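Local atomic coordinates of uncharacterized protein Rv2277c (Mycobacterium tuberculosis, PDB entry 5VUG), a protein that probably hydrolyses phosphoric diesters through a TIM-barrel glycerophosphodiester phosphodiesterase domain, though its function has not been characterised. Residues Q47-S50 / D51-V55; S175-V178 / T179-R182. All blocks are in the same frame, centred on the assembly; numbering follows the deposited sequence.

In the fold
From the N terminus the chain reaches contact 1 first, where strand 41-48 turns back into strand 54-56 and a short beta hairpin closes. Strand 41-48 runs parallel to strands 12-16 and 121-125 in the barrel sheet, so the hairpin grows from the end of a barrel strand and packs against helices 77-80 and 134-145. Contact 2 follows much later, just after strand 171-172, as the first two turns of helix 176-189. The two are in series, neither nested nor crossed, with centres about 28 Å apart. Contact 1 stays within its own subunit, whereas contact 2 also meets the second subunit.

Contact 1: residues Q47-S50 / D51-V55; sequences QVSS and DGVPV
A beta hairpin reverses the chain here, with Val48 packed over the turn and Ser49 tying it together from within. Gln47 and Val55 form an antiparallel hydrogen-bonded pair, Gln47 N to Val55 O at 2.9 Å and Val55 N to Gln47 O at 2.8 Å; Val48 and Pro54 form the next, non-hydrogen-bonded pair. Proline suits that place because its missing N-H is not needed for the ladder, and its CA lies 3.2 Å from Gln47 O in a CA-H...O contact. Ser49 N then bonds to Val53 O at 3.0 Å.

The type I turn Ser49 to Gly52 is closed by Gly52 N to Ser49 O, also 3.0 Å, the donor standing well above the carbonyl plane. Gly52, last residue of the turn and first of the bulge, takes a positive phi (82°), a conformation glycine adopts easily. The Ser49 hydroxyl sits between its own N and carbonyl carbon (chi1 70°), where OG accepts a nearly straight bond from Val53 N (2.9 Å, 165°) and donates to Asp51 OD1 on its anti side (2.7 Å). Asp51 OD1 also receives Val77 N, linking the turn to helix 77-80. Val48 CG2 lies 3.5 Å from Gly52 C, while Val48 and Pro54 share the sheet face against helix 134-145. This is a 3:5 beta hairpin with a type I turn and G1 bulge, at the C-terminal end of strand 41-48 of the TIM barrel.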
loop_
_atom_site.group_PDB
_atom_site.type_symbol
_atom_site.label_atom_id
_atom_site.label_comp_id
_atom_site.label_asym_id
_atom_site.label_seq_id
_atom_site.Cartn_x
_atom_site.Cartn_y
_atom_site.Cartn_z
ATOM N N GLN A 47 12.300 -10.397 27.033
ATOM C CA GLN A 47 13.571 -10.905 26.514
ATOM C C GLN A 47 14.103 -11.925 27.517
ATOM O O GLN A 47 13.488 -12.165 28.557
ATOM C CB GLN A 47 14.557 -9.762 26.201
ATOM C CG GLN A 47 14.026 -8.799 25.128
ATOM C CD GLN A 47 15.078 -7.813 24.652
ATOM O OE1 GLN A 47 16.146 -8.216 24.187
ATOM N NE2 GLN A 47 14.782 -6.521 24.758
ATOM N N VAL A 48 15.218 -12.577 27.209
ATOM C CA VAL A 48 15.732 -13.637 28.070
ATOM C C VAL A 48 17.186 -13.364 28.454
ATOM O O VAL A 48 18.001 -12.934 27.626
ATOM C CB VAL A 48 15.526 -15.046 27.459
ATOM C CG1 VAL A 48 16.314 -15.231 26.146
ATOM C CG2 VAL A 48 15.882 -16.130 28.464
ATOM N N SER A 49 17.503 -13.597 29.724
ATOM C CA SER A 49 18.859 -13.436 30.226
ATOM C C SER A 49 19.791 -14.492 29.624
ATOM O O SER A 49 19.358 -15.495 29.038
ATOM C CB SER A 49 18.864 -13.597 31.745
ATOM O OG SER A 49 18.619 -14.953 32.101
ATOM N N SER A 50 21.101 -14.275 29.801
ATOM C CA SER A 50 22.068 -15.267 29.335
ATOM C C SER A 50 21.847 -16.623 29.994
ATOM O O SER A 50 22.145 -17.659 29.384
ATOM C CB SER A 50 23.498 -14.793 29.598
ATOM O OG SER A 50 23.796 -14.824 30.986
ATOM N N ASP A 51 21.332 -16.644 31.229
ATOM C CA ASP A 51 21.070 -17.896 31.931
ATOM C C ASP A 51 19.599 -18.315 31.883
ATOM O O ASP A 51 19.131 -19.047 32.768
ATOM C CB ASP A 51 21.661 -17.908 33.350
ATOM C CG ASP A 51 21.220 -16.731 34.205
ATOM O OD1 ASP A 51 20.578 -15.795 33.693
ATOM O OD2 ASP A 51 21.533 -16.757 35.418
ATOM N N GLY A 52 18.867 -17.863 30.870
ATOM C CA GLY A 52 17.598 -18.473 30.532
ATOM C C GLY A 52 16.397 -18.038 31.331
ATOM O O GLY A 52 15.401 -18.765 31.353
ATOM N N VAL A 53 16.434 -16.872 31.959
ATOM C CA VAL A 53 15.297 -16.369 32.724
ATOM C C VAL A 53 14.638 -15.248 31.928
ATOM O O VAL A 53 15.287 -14.232 31.643
ATOM C CB VAL A 53 15.710 -15.886 34.122
ATOM C CG1 VAL A 53 14.482 -15.366 34.875
ATOM C CG2 VAL A 53 16.397 -17.000 34.884
ATOM N N PRO A 54 13.364 -15.376 31.558
ATOM C CA PRO A 54 12.683 -14.261 30.887
ATOM C C PRO A 54 12.597 -13.058 31.816
ATOM O O PRO A 54 12.279 -13.187 33.005
ATOM C CB PRO A 54 11.292 -14.831 30.570
ATOM C CG PRO A 54 11.520 -16.325 30.500
ATOM C CD PRO A 54 12.547 -16.601 31.578
ATOM N N VAL A 55 12.907 -11.883 31.261
ATOM C CA VAL A 55 12.838 -10.598 31.953
ATOM C C VAL A 55 12.063 -9.627 31.063
ATOM O O VAL A 55 11.841 -9.877 29.876
ATOM C CB VAL A 55 14.240 -10.028 32.301
ATOM C CG1 VAL A 55 15.011 -10.979 33.221
ATOM C CG2 VAL A 55 15.049 -9.724 31.030
#

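Contact 2: residues S175-V178 / T179-R182; sequences SRDV and TRQR
Ser175 caps, and Arg176 to Arg182 form, the opening turns of helix 176-189. Thr179 N reaches Ser175 O at 3.1 Å, and the same i to i+4 pattern carries Arg180 N to Arg176 O, Gln181 N to Asp177 O and Arg182 N to Val178 O. Ser175 is the N-cap: Val178 N, at the helix start with no i-4 helical carbonyl to use, is held by Ser175 OG at 3.3 Å and only weakly by Ser175 O.

Asp177 and Arg180 lie side by side, one turn apart, and form a salt bridge in which Arg180 NH2 meets Asp177 OD1 at 2.9 Å. The approach is from above the carboxylate plane, and the two flat groups are steeply turned, 68° apart. A bend at chi3 (53°) of Arg180 brings its guanidinium back over the first turn, one face toward Arg176 O. Water 2 bridges the same pair, donating to Asp177 OD1 at 2.8 Å and accepting from Arg180 NH1 at 3.0 Å. Aspartate suits this first turn, where its negative charge should also interact favourably with the positive end of the helix dipole. Val178 CG1 packs 3.6 Å from Arg182 NH2.

Arg176 NE and Arg180 NH1 both form salt bridges with Glu214 of the second subunit; Ser223 OG and Ala224 O of the same second subunit take Arg180 NE and Gln181 NE2. Within the chain, Arg176 pairs with Glu205, while Arg182 binds Glu174 and Pro194 O and makes a cation-pi contact with Phe238. The helix start packs on helix 158-165 through Ser175 and Asp177, on strand 201-205 through Arg176, Thr179 and Arg180, and on helix 232-239 through Thr179 and Arg182.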
loop_
_atom_site.group_PDB
_atom_site.type_symbol
_atom_site.label_atom_id
_atom_site.label_comp_id
_atom_site.label_asym_id
_atom_site.label_seq_id
_atom_site.Cartn_x
_atom_site.Cartn_y
_atom_site.Cartn_z
ATOM N N SER A 175 -0.359 -13.988 13.471
ATOM C CA SER A 175 0.874 -13.359 13.007
ATOM C C SER A 175 0.583 -11.995 12.384
ATOM O O SER A 175 -0.469 -11.769 11.769
ATOM C CB SER A 175 1.589 -14.243 11.985
ATOM O OG SER A 175 0.917 -14.210 10.745
ATOM N N ARG A 176 1.525 -11.069 12.552
ATOM C CA ARG A 176 1.330 -9.742 11.978
ATOM C C ARG A 176 1.223 -9.805 10.455
ATOM O O ARG A 176 0.445 -9.057 9.852
ATOM C CB ARG A 176 2.441 -8.792 12.430
ATOM C CG ARG A 176 2.246 -7.346 11.989
ATOM C CD ARG A 176 3.258 -6.451 12.670
ATOM N NE ARG A 176 3.069 -5.033 12.370
ATOM C CZ ARG A 176 2.659 -4.134 13.262
ATOM N NH1 ARG A 176 2.374 -4.497 14.514
ATOM N NH2 ARG A 176 2.541 -2.867 12.905
ATOM N N ASP A 177 1.981 -10.701 9.813
ATOM C CA ASP A 177 1.877 -10.833 8.359
ATOM C C ASP A 177 0.439 -11.091 7.921
ATOM O O ASP A 177 -0.040 -10.498 6.945
ATOM C CB ASP A 177 2.766 -11.967 7.839
ATOM C CG ASP A 177 4.250 -11.636 7.874
ATOM O OD1 ASP A 177 4.609 -10.447 7.984
ATOM O OD2 ASP A 177 5.065 -12.584 7.761
ATOM N N VAL A 178 -0.262 -11.984 8.622
ATOM C CA VAL A 178 -1.625 -12.336 8.225
ATOM C C VAL A 178 -2.592 -11.198 8.540
ATOM O O VAL A 178 -3.430 -10.821 7.708
ATOM C CB VAL A 178 -2.051 -13.659 8.886
ATOM C CG1 VAL A 178 -3.533 -13.933 8.625
ATOM C CG2 VAL A 178 -1.193 -14.811 8.359
ATOM N N THR A 179 -2.492 -10.632 9.745
ATOM C CA THR A 179 -3.336 -9.494 10.105
ATOM C C THR A 179 -3.182 -8.358 9.101
ATOM O O THR A 179 -4.178 -7.798 8.618
ATOM C CB THR A 179 -2.962 -9.007 11.509
ATOM O OG1 THR A 179 -3.280 -10.022 12.469
ATOM C CG2 THR A 179 -3.718 -7.715 11.860
ATOM N N ARG A 180 -1.934 -8.013 8.764
ATOM C CA ARG A 180 -1.685 -6.916 7.829
ATOM C C ARG A 180 -2.259 -7.217 6.449
ATOM O O ARG A 180 -2.822 -6.328 5.796
ATOM C CB ARG A 180 -0.181 -6.638 7.722
ATOM C CG ARG A 180 0.171 -5.389 6.895
ATOM C CD ARG A 180 1.688 -5.163 6.763
ATOM N NE ARG A 180 2.331 -6.371 6.254
ATOM C CZ ARG A 180 3.133 -7.161 6.965
ATOM N NH1 ARG A 180 3.459 -6.849 8.218
ATOM N NH2 ARG A 180 3.617 -8.265 6.414
ATOM N N GLN A 181 -2.104 -8.457 5.979
ATOM C CA GLN A 181 -2.651 -8.843 4.682
ATOM C C GLN A 181 -4.167 -8.680 4.656
ATOM O O GLN A 181 -4.730 -8.138 3.698
ATOM C CB GLN A 181 -2.279 -10.291 4.387
ATOM C CG GLN A 181 -2.745 -10.753 3.025
ATOM C CD GLN A 181 -1.917 -10.147 1.919
ATOM O OE1 GLN A 181 -0.708 -10.378 1.835
ATOM N NE2 GLN A 181 -2.553 -9.350 1.074
ATOM N N ARG A 182 -4.848 -9.145 5.710
ATOM C CA ARG A 182 -6.301 -9.048 5.737
ATOM C C ARG A 182 -6.749 -7.591 5.786
ATOM O O ARG A 182 -7.696 -7.205 5.089
ATOM C CB ARG A 182 -6.872 -9.841 6.915
ATOM C CG ARG A 182 -8.347 -10.162 6.734
ATOM C CD ARG A 182 -8.967 -10.928 7.899
ATOM N NE ARG A 182 -8.384 -12.253 8.121
ATOM C CZ ARG A 182 -7.509 -12.532 9.082
ATOM N NH1 ARG A 182 -7.100 -11.575 9.910
ATOM N NH2 ARG A 182 -7.042 -13.761 9.216
HETATM O O HOH W 1 1.436 -9.780 4.790
HETATM O O HOH W 2 5.241 -8.534 9.948
#